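Local coordinates for putative branched-chain amino acid ABC transporter, periplasmic branched-chain amino acid-binding protein (Pseudomonas protegens Pf-5, PDB 4RU0), which probably captures a small solute, perhaps a branched-chain amino acid, in the periplasm and delivers it to an ABC transporter for import, at residues A[181-187]-A[235-241]; A[259-263]-A[282-287]. The contacts are given in a common frame with arbitrary orientation. Numbering follows the deposited sequence.

Overall arrangement
In an alpha/beta sheet, strands adjacent in space need not be consecutive in the chain: 182-188 and 237-241, paired in contact 1, have 210-216 between them in sequence, whereas 264-266 and 287-290, whose entry loops meet in contact 2, follow in turn. The contacts' centres lie about 13 Å apart, and they meet directly: Val238 N is 2.9 Å from His263 O, a probable hydrogen bond, while Phe259 CE2 packs 3.5 Å from Val238 CG2. The bound P3G (3,6,9,12,15-pentaoxaheptadecane), in a pocket formed by Tyr41, Tyr192, Trp243 and Trp269, is about 7 Å from the side chain of Arg241 in contact 1 and about 13 Å from that of Tyr286 in contact 2.

Contact 1 of 2, residues A[181-187]-A[235-241]; sequences KKIATLY and PDWVFLR
Leu186, Ala184 and Asp236 bury the most surface where two neighbouring parallel strands, 182-187 and 237-241, run 4.6 Å apart at 19°. The register sets Ile183 beside Trp237, Ala184 beside Val238, Thr185 beside Phe239, Leu186 beside Leu240 and Tyr187 beside Arg241. Ala184 accepts and donates: its N lies 3.0 Å from Trp237 O, its O 2.7 Å from Phe239 N. Leu186 repeats the pattern, N to Phe239 O at 3.0 Å and O to Arg241 N at 2.7 Å. Strand 210-216 bonds to the other edge of 182-187, and helix 224-233 carries the chain from 210-216 past 182-187 to 237-241, a beta-alpha-beta crossover of the periplasmic binding protein fold. On the helix 224-233 face, Leu186 (chi1 t, chi2 p) brings CD2 to 3.7 Å from Leu240 CD1, and Ala184 CB sits 3.9 Å from Pro235 CG. Trp237 and Phe239 point to the opposite face, against helix 157-172; there Arg241 forms a salt bridge with Asp267. At the strands' start Asp236 (chi1 m) turns its carboxylate back, OD1 accepting from Lys182 N at 2.7 Å, while Asp236 N donates to Lys182 O at 2.9 Å.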
ATOM      1  N   LYS A 181      -2.383  28.821  -5.209  1.00 20.60           N
ATOM      2  CA  LYS A 181      -3.166  27.709  -5.725  1.00 23.29           C
ATOM      3  C   LYS A 181      -4.114  27.177  -4.662  1.00 18.35           C
ATOM      4  O   LYS A 181      -3.875  27.344  -3.468  1.00 21.94           O
ATOM      5  CB  LYS A 181      -2.248  26.591  -6.218  1.00 19.03           C
ATOM      6  CG  LYS A 181      -1.434  26.967  -7.436  1.00 20.41           C
ATOM      7  CD  LYS A 181      -2.322  27.160  -8.649  1.00 27.27           C
ATOM      8  CE  LYS A 181      -1.645  28.032  -9.706  1.00 36.29           C
ATOM      9  NZ  LYS A 181      -0.379  27.440 -10.206  1.00 41.54           N
ATOM     10  N   LYS A 182      -5.195  26.544  -5.102  1.00 25.30           N
ATOM     11  CA  LYS A 182      -6.114  25.890  -4.179  1.00 15.76           C
ATOM     12  C   LYS A 182      -6.081  24.388  -4.390  1.00 14.98           C
ATOM     13  O   LYS A 182      -6.171  23.903  -5.523  1.00 16.14           O
ATOM     14  CB  LYS A 182      -7.545  26.403  -4.356  1.00 23.09           C
ATOM     15  CG  LYS A 182      -7.762  27.850  -3.955  1.00 16.56           C
ATOM     16  CD  LYS A 182      -9.223  28.219  -4.111  1.00 28.16           C
ATOM     17  CE  LYS A 182      -9.429  29.721  -4.102  1.00 23.14           C
ATOM     18  NZ  LYS A 182     -10.864  30.057  -4.346  1.00 17.90           N
ATOM     19  N   ILE A 183      -5.945  23.655  -3.293  1.00 14.68           N
ATOM     20  CA  ILE A 183      -5.976  22.210  -3.340  1.00 14.11           C
ATOM     21  C   ILE A 183      -7.021  21.713  -2.357  1.00 14.28           C
ATOM     22  O   ILE A 183      -6.890  21.912  -1.153  1.00 13.86           O
ATOM     23  CB  ILE A 183      -4.602  21.606  -3.009  1.00 27.34           C
ATOM     24  CG1 ILE A 183      -3.561  22.096  -4.012  1.00 15.32           C
ATOM     25  CG2 ILE A 183      -4.674  20.073  -2.994  1.00 14.01           C
ATOM     26  CD1 ILE A 183      -2.166  21.587  -3.743  1.00 22.02           C
ATOM     27  N   ALA A 184      -8.070  21.084  -2.878  1.00 13.71           N
ATOM     28  CA  ALA A 184      -9.141  20.577  -2.028  1.00 13.41           C
ATOM     29  C   ALA A 184      -8.973  19.081  -1.795  1.00 13.23           C
ATOM     30  O   ALA A 184      -8.757  18.315  -2.734  1.00 20.83           O
ATOM     31  CB  ALA A 184     -10.508  20.876  -2.643  1.00 13.76           C
ATOM     32  N   THR A 185      -9.073  18.672  -0.536  1.00 13.35           N
ATOM     33  CA  THR A 185      -9.045  17.261  -0.208  1.00 13.21           C
ATOM     34  C   THR A 185     -10.448  16.811   0.181  1.00 15.96           C
ATOM     35  O   THR A 185     -11.019  17.281   1.175  1.00 16.06           O
ATOM     36  CB  THR A 185      -8.043  16.948   0.932  1.00 16.37           C
ATOM     37  OG1 THR A 185      -6.717  17.274   0.505  1.00 14.17           O
ATOM     38  CG2 THR A 185      -8.090  15.472   1.300  1.00 13.11           C
ATOM     39  N   LEU A 186     -11.005  15.923  -0.637  1.00 14.21           N
ATOM     40  CA  LEU A 186     -12.302  15.318  -0.383  1.00 15.19           C
ATOM     41  C   LEU A 186     -12.102  13.940   0.246  1.00 19.03           C
ATOM     42  O   LEU A 186     -11.698  12.997  -0.439  1.00 15.70           O
ATOM     43  CB  LEU A 186     -13.098  15.201  -1.681  1.00 15.98           C
ATOM     44  CG  LEU A 186     -14.564  14.779  -1.535  1.00 17.49           C
ATOM     45  CD1 LEU A 186     -15.316  15.831  -0.749  1.00 17.79           C
ATOM     46  CD2 LEU A 186     -15.200  14.577  -2.896  1.00 30.68           C
ATOM     47  N   TYR A 187     -12.360  13.821   1.546  1.00 15.72           N
ATOM     48  CA  TYR A 187     -11.989  12.594   2.252  1.00 15.90           C
ATOM     49  C   TYR A 187     -13.154  11.916   2.960  1.00 26.19           C
ATOM     50  O   TYR A 187     -14.003  12.571   3.579  1.00 18.02           O
ATOM     51  CB  TYR A 187     -10.874  12.873   3.273  1.00 15.04           C
ATOM     52  CG  TYR A 187     -11.271  13.767   4.430  1.00 15.37           C
ATOM     53  CD1 TYR A 187     -11.783  13.228   5.609  1.00 17.28           C
ATOM     54  CD2 TYR A 187     -11.134  15.150   4.348  1.00 15.12           C
ATOM     55  CE1 TYR A 187     -12.154  14.039   6.666  1.00 24.34           C
ATOM     56  CE2 TYR A 187     -11.500  15.973   5.407  1.00 25.83           C
ATOM     57  CZ  TYR A 187     -12.009  15.411   6.561  1.00 33.02           C
ATOM     58  OH  TYR A 187     -12.372  16.214   7.617  1.00 31.96           O
ATOM     59  N   PRO A 235     -11.201  24.943  -6.967  1.00 14.28           N
ATOM     60  CA  PRO A 235      -9.793  24.654  -6.680  1.00 12.00           C
ATOM     61  C   PRO A 235      -9.073  24.153  -7.925  1.00 17.67           C
ATOM     62  O   PRO A 235      -9.725  23.669  -8.853  1.00 16.15           O
ATOM     63  CB  PRO A 235      -9.869  23.559  -5.615  1.00 11.31           C
ATOM     64  CG  PRO A 235     -11.126  22.829  -5.952  1.00 13.76           C
ATOM     65  CD  PRO A 235     -12.092  23.911  -6.405  1.00 17.28           C
ATOM     66  N   ASP A 236      -7.748  24.279  -7.940  1.00 20.06           N
ATOM     67  CA  ASP A 236      -6.940  23.848  -9.076  1.00 13.15           C
ATOM     68  C   ASP A 236      -6.841  22.333  -9.124  1.00 29.86           C
ATOM     69  O   ASP A 236      -6.743  21.750 -10.196  1.00 21.68           O
ATOM     70  CB  ASP A 236      -5.539  24.465  -9.004  1.00 14.18           C
ATOM     71  CG  ASP A 236      -5.577  25.986  -8.933  1.00 25.15           C
ATOM     72  OD1 ASP A 236      -5.572  26.538  -7.808  1.00 16.17           O
ATOM     73  OD2 ASP A 236      -5.618  26.631 -10.000  1.00 30.94           O
ATOM     74  N   TRP A 237      -6.875  21.697  -7.956  1.00 12.00           N
ATOM     75  CA  TRP A 237      -6.794  20.238  -7.869  1.00 25.99           C
ATOM     76  C   TRP A 237      -7.697  19.678  -6.773  1.00 13.49           C
ATOM     77  O   TRP A 237      -7.927  20.330  -5.752  1.00 19.42           O
ATOM     78  CB  TRP A 237      -5.351  19.794  -7.616  1.00 12.56           C
ATOM     79  CG  TRP A 237      -4.420  20.162  -8.723  1.00 25.44           C
ATOM     80  CD1 TRP A 237      -3.702  21.316  -8.834  1.00 20.77           C
ATOM     81  CD2 TRP A 237      -4.105  19.378  -9.879  1.00 14.95           C
ATOM     82  NE1 TRP A 237      -2.960  21.304  -9.991  1.00 19.83           N
ATOM     83  CE2 TRP A 237      -3.189  20.128 -10.653  1.00 33.04           C
ATOM     84  CE3 TRP A 237      -4.509  18.120 -10.341  1.00 26.24           C
ATOM     85  CZ2 TRP A 237      -2.665  19.656 -11.860  1.00 24.48           C
ATOM     86  CZ3 TRP A 237      -3.989  17.650 -11.548  1.00 26.68           C
ATOM     87  CH2 TRP A 237      -3.076  18.419 -12.291  1.00 31.18           C
ATOM     88  N   VAL A 238      -8.206  18.469  -6.991  1.00 12.88           N
ATOM     89  CA  VAL A 238      -8.880  17.737  -5.927  1.00 10.66           C
ATOM     90  C   VAL A 238      -8.126  16.452  -5.594  1.00 17.83           C
ATOM     91  O   VAL A 238      -7.893  15.599  -6.456  1.00 23.06           O
ATOM     92  CB  VAL A 238     -10.338  17.388  -6.292  1.00 19.42           C
ATOM     93  CG1 VAL A 238     -10.941  16.458  -5.238  1.00 10.68           C
ATOM     94  CG2 VAL A 238     -11.171  18.659  -6.414  1.00 16.12           C
ATOM     95  N   PHE A 239      -7.717  16.350  -4.336  1.00 15.71           N
ATOM     96  CA  PHE A 239      -7.115  15.149  -3.782  1.00 11.48           C
ATOM     97  C   PHE A 239      -8.260  14.266  -3.276  1.00 27.67           C
ATOM     98  O   PHE A 239      -8.869  14.560  -2.247  1.00 16.55           O
ATOM     99  CB  PHE A 239      -6.144  15.520  -2.656  1.00 11.84           C
ATOM    100  CG  PHE A 239      -5.270  14.383  -2.178  1.00 19.93           C
ATOM    101  CD1 PHE A 239      -5.179  13.192  -2.890  1.00 18.51           C
ATOM    102  CD2 PHE A 239      -4.536  14.515  -1.010  1.00 13.61           C
ATOM    103  CE1 PHE A 239      -4.369  12.150  -2.439  1.00 14.81           C
ATOM    104  CE2 PHE A 239      -3.725  13.482  -0.556  1.00 22.46           C
ATOM    105  CZ  PHE A 239      -3.642  12.294  -1.276  1.00 15.47           C
ATOM    106  N   LEU A 240      -8.566  13.200  -4.007  1.00 12.03           N
ATOM    107  CA  LEU A 240      -9.737  12.393  -3.698  1.00 20.84           C
ATOM    108  C   LEU A 240      -9.392  11.230  -2.781  1.00 17.24           C
ATOM    109  O   LEU A 240      -8.808  10.238  -3.215  1.00 16.35           O
ATOM    110  CB  LEU A 240     -10.381  11.868  -4.978  1.00 13.08           C
ATOM    111  CG  LEU A 240     -11.697  11.132  -4.761  1.00 13.82           C
ATOM    112  CD1 LEU A 240     -12.724  12.077  -4.166  1.00 13.22           C
ATOM    113  CD2 LEU A 240     -12.208  10.507  -6.053  1.00 15.11           C
ATOM    114  N   ARG A 241      -9.832  11.308  -1.540  1.00 18.53           N
ATOM    115  CA  ARG A 241      -9.488  10.313  -0.548  1.00 26.82           C
ATOM    116  C   ARG A 241     -10.774   9.737  -0.017  1.00 25.05           C
ATOM    117  O   ARG A 241     -11.077   9.777   1.136  1.00 22.46           O
ATOM    118  CB  ARG A 241      -8.662  10.933   0.564  1.00 14.03           C
ATOM    119  CG  ARG A 241      -7.404  11.622   0.082  1.00 20.17           C
ATOM    120  CD  ARG A 241      -6.361  11.758   1.168  1.00 14.58           C
ATOM    121  NE  ARG A 241      -5.864  10.453   1.491  1.00 21.03           N
ATOM    122  CZ  ARG A 241      -6.000   9.856   2.658  1.00 16.95           C
ATOM    123  NH1 ARG A 241      -5.537   8.640   2.808  1.00 20.03           N
ATOM    124  NH2 ARG A 241      -6.577  10.463   3.655  1.00 17.78           N
TER

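Contact 2 of 2, residues A[259-263]-A[282-287]; sequences FPVDH and AAKGYL
Val261 (chi1 t) presses its isopropyl group against the backbone of 282-287, with CG2 3.2 Å from Ala282 O and CG1 3.9 Å from Ala283 O. CG1 also lies 3.7 Å from Tyr286 CB, at the edge of the tyrosine ring. The valine sits at the start of a 3-10 segment, 261-263, in which His263 N bonds to Pro260 O at 3.0 Å. Facing it, Ala283 to Tyr286 form a type II beta turn, closed by Tyr286 N to Ala283 O at 3.1 Å. Gly285 occupies its third position with phi/psi 101/-16; a CB there would jam against the preceding carbonyl and crowd Asp262 CB. These are the loops entering the adjacent parallel strands 264-266 and 287-290 of an alpha/beta sheet, so the backbones converge, Asp262 CA to Gly285 CA being 4.5 Å, just before strand pairing begins. Here no hydrogen bond joins them; CA-H...O contacts do, Tyr286 CA to Val261 O at 3.6 Å and Asp262 CA to Gly285 O at 3.3 Å. Leu287 (chi1 m, chi2 t) reaches back, placing CD1 3.7 Å from Asp262 O, while Tyr286 (chi1 t) directs its hydroxyl to a hydrogen bond with Ala270 O.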
ATOM      1  N   PHE A 259     -16.969  19.917 -12.693  1.00 29.29           N
ATOM      2  CA  PHE A 259     -15.561  19.991 -12.317  1.00 16.41           C
ATOM      3  C   PHE A 259     -14.756  19.028 -13.187  1.00 18.47           C
ATOM      4  O   PHE A 259     -15.174  17.893 -13.407  1.00 38.72           O
ATOM      5  CB  PHE A 259     -15.359  19.682 -10.836  1.00 14.80           C
ATOM      6  CG  PHE A 259     -13.966  19.983 -10.351  1.00 15.11           C
ATOM      7  CD1 PHE A 259     -13.608  21.274  -9.991  1.00 12.20           C
ATOM      8  CD2 PHE A 259     -13.007  18.978 -10.286  1.00 16.47           C
ATOM      9  CE1 PHE A 259     -12.328  21.560  -9.566  1.00 17.91           C
ATOM     10  CE2 PHE A 259     -11.722  19.253  -9.860  1.00 14.06           C
ATOM     11  CZ  PHE A 259     -11.378  20.544  -9.498  1.00 18.68           C
ATOM     12  N   PRO A 260     -13.613  19.491 -13.715  1.00 22.60           N
ATOM     13  CA  PRO A 260     -12.833  18.674 -14.658  1.00 24.84           C
ATOM     14  C   PRO A 260     -12.168  17.486 -13.973  1.00 25.73           C
ATOM     15  O   PRO A 260     -11.373  17.631 -13.045  1.00 23.61           O
ATOM     16  CB  PRO A 260     -11.794  19.659 -15.218  1.00 26.78           C
ATOM     17  CG  PRO A 260     -11.735  20.777 -14.236  1.00 26.21           C
ATOM     18  CD  PRO A 260     -13.070  20.851 -13.560  1.00 17.14           C
ATOM     19  N   VAL A 261     -12.504  16.301 -14.457  1.00 25.66           N
ATOM     20  CA  VAL A 261     -12.145  15.057 -13.801  1.00 23.38           C
ATOM     21  C   VAL A 261     -10.640  14.795 -13.845  1.00 29.00           C
ATOM     22  O   VAL A 261     -10.097  14.092 -12.988  1.00 23.45           O
ATOM     23  CB  VAL A 261     -12.925  13.881 -14.444  1.00 34.44           C
ATOM     24  CG1 VAL A 261     -12.492  12.546 -13.870  1.00 26.22           C
ATOM     25  CG2 VAL A 261     -14.418  14.092 -14.233  1.00 32.25           C
ATOM     26  N   ASP A 262      -9.954  15.374 -14.823  1.00 24.64           N
ATOM     27  CA  ASP A 262      -8.509  15.177 -14.909  1.00 25.19           C
ATOM     28  C   ASP A 262      -7.762  16.172 -14.017  1.00 24.47           C
ATOM     29  O   ASP A 262      -6.537  16.272 -14.066  1.00 25.70           O
ATOM     30  CB  ASP A 262      -8.029  15.276 -16.363  1.00 27.29           C
ATOM     31  CG  ASP A 262      -8.230  16.655 -16.955  1.00 43.98           C
ATOM     32  OD1 ASP A 262      -9.098  17.405 -16.463  1.00 47.88           O
ATOM     33  OD2 ASP A 262      -7.515  16.983 -17.922  1.00 44.78           O
ATOM     34  N   HIS A 263      -8.514  16.904 -13.197  1.00 21.05           N
ATOM     35  CA  HIS A 263      -7.926  17.711 -12.133  1.00 18.98           C
ATOM     36  C   HIS A 263      -8.153  17.016 -10.803  1.00 22.20           C
ATOM     37  O   HIS A 263      -7.908  17.597  -9.744  1.00 19.31           O
ATOM     38  CB  HIS A 263      -8.528  19.119 -12.087  1.00 17.42           C
ATOM     39  CG  HIS A 263      -8.224  19.951 -13.296  1.00 47.12           C
ATOM     40  ND1 HIS A 263      -8.494  21.306 -13.347  1.00 48.63           N
ATOM     41  CD2 HIS A 263      -7.686  19.631 -14.493  1.00 47.80           C
ATOM     42  CE1 HIS A 263      -8.131  21.781 -14.527  1.00 50.63           C
ATOM     43  NE2 HIS A 263      -7.638  20.782 -15.241  1.00 52.50           N
ATOM     44  N   ALA A 282     -18.063   9.380 -17.297  1.00 35.93           N
ATOM     45  CA  ALA A 282     -17.801  10.561 -16.473  1.00 34.10           C
ATOM     46  C   ALA A 282     -16.414  10.514 -15.828  1.00 35.29           C
ATOM     47  O   ALA A 282     -15.914  11.529 -15.343  1.00 29.82           O
ATOM     48  CB  ALA A 282     -18.869  10.706 -15.398  1.00 31.58           C
ATOM     49  N   ALA A 283     -15.797   9.334 -15.825  1.00 36.96           N
ATOM     50  CA  ALA A 283     -14.507   9.148 -15.168  1.00 38.47           C
ATOM     51  C   ALA A 283     -13.322   9.272 -16.125  1.00 44.34           C
ATOM     52  O   ALA A 283     -12.177   9.080 -15.721  1.00 48.83           O
ATOM     53  CB  ALA A 283     -14.471   7.795 -14.468  1.00 32.78           C
ATOM     54  N   LYS A 284     -13.588   9.588 -17.387  1.00 34.99           N
ATOM     55  CA  LYS A 284     -12.514   9.751 -18.366  1.00 41.17           C
ATOM     56  C   LYS A 284     -11.566  10.880 -17.970  1.00 34.31           C
ATOM     57  O   LYS A 284     -11.995  12.010 -17.749  1.00 37.23           O
ATOM     58  CB  LYS A 284     -13.085  10.028 -19.760  1.00 41.50           C
ATOM     59  CG  LYS A 284     -13.773   8.840 -20.412  1.00 46.52           C
ATOM     60  CD  LYS A 284     -14.265   9.206 -21.805  1.00 57.21           C
ATOM     61  CE  LYS A 284     -14.772   7.986 -22.562  1.00 66.59           C
ATOM     62  NZ  LYS A 284     -13.690   6.989 -22.797  1.00 72.09           N
ATOM     63  N   GLY A 285     -10.278  10.569 -17.876  1.00 34.57           N
ATOM     64  CA  GLY A 285      -9.285  11.571 -17.526  1.00 32.95           C
ATOM     65  C   GLY A 285      -8.845  11.524 -16.072  1.00 30.83           C
ATOM     66  O   GLY A 285      -7.815  12.099 -15.711  1.00 29.82           O
ATOM     67  N   TYR A 286      -9.630  10.840 -15.244  1.00 30.29           N
ATOM     68  CA  TYR A 286      -9.351  10.676 -13.817  1.00 28.87           C
ATOM     69  C   TYR A 286      -7.919  10.245 -13.524  1.00 30.51           C
ATOM     70  O   TYR A 286      -7.412   9.304 -14.135  1.00 32.04           O
ATOM     71  CB  TYR A 286     -10.330   9.659 -13.230  1.00 28.70           C
ATOM     72  CG  TYR A 286     -10.126   9.310 -11.772  1.00 27.14           C
ATOM     73  CD1 TYR A 286     -10.519  10.183 -10.763  1.00 24.78           C
ATOM     74  CD2 TYR A 286      -9.570   8.096 -11.404  1.00 28.12           C
ATOM     75  CE1 TYR A 286     -10.345   9.858  -9.427  1.00 23.49           C
ATOM     76  CE2 TYR A 286      -9.397   7.759 -10.074  1.00 26.82           C
ATOM     77  CZ  TYR A 286      -9.785   8.641  -9.091  1.00 28.01           C
ATOM     78  OH  TYR A 286      -9.614   8.302  -7.768  1.00 28.81           O
ATOM     79  N   LEU A 287      -7.268  10.950 -12.604  1.00 26.84           N
ATOM     80  CA  LEU A 287      -5.920  10.587 -12.173  1.00 27.02           C
ATOM     81  C   LEU A 287      -5.950   9.796 -10.863  1.00 29.03           C
ATOM     82  O   LEU A 287      -6.880   9.938 -10.061  1.00 26.11           O
ATOM     83  CB  LEU A 287      -5.053  11.831 -11.995  1.00 25.69           C
ATOM     84  CG  LEU A 287      -4.925  12.763 -13.200  1.00 26.32           C
ATOM     85  CD1 LEU A 287      -3.933  13.882 -12.916  1.00 25.12           C
ATOM     86  CD2 LEU A 287      -4.521  11.975 -14.427  1.00 31.86           C
TER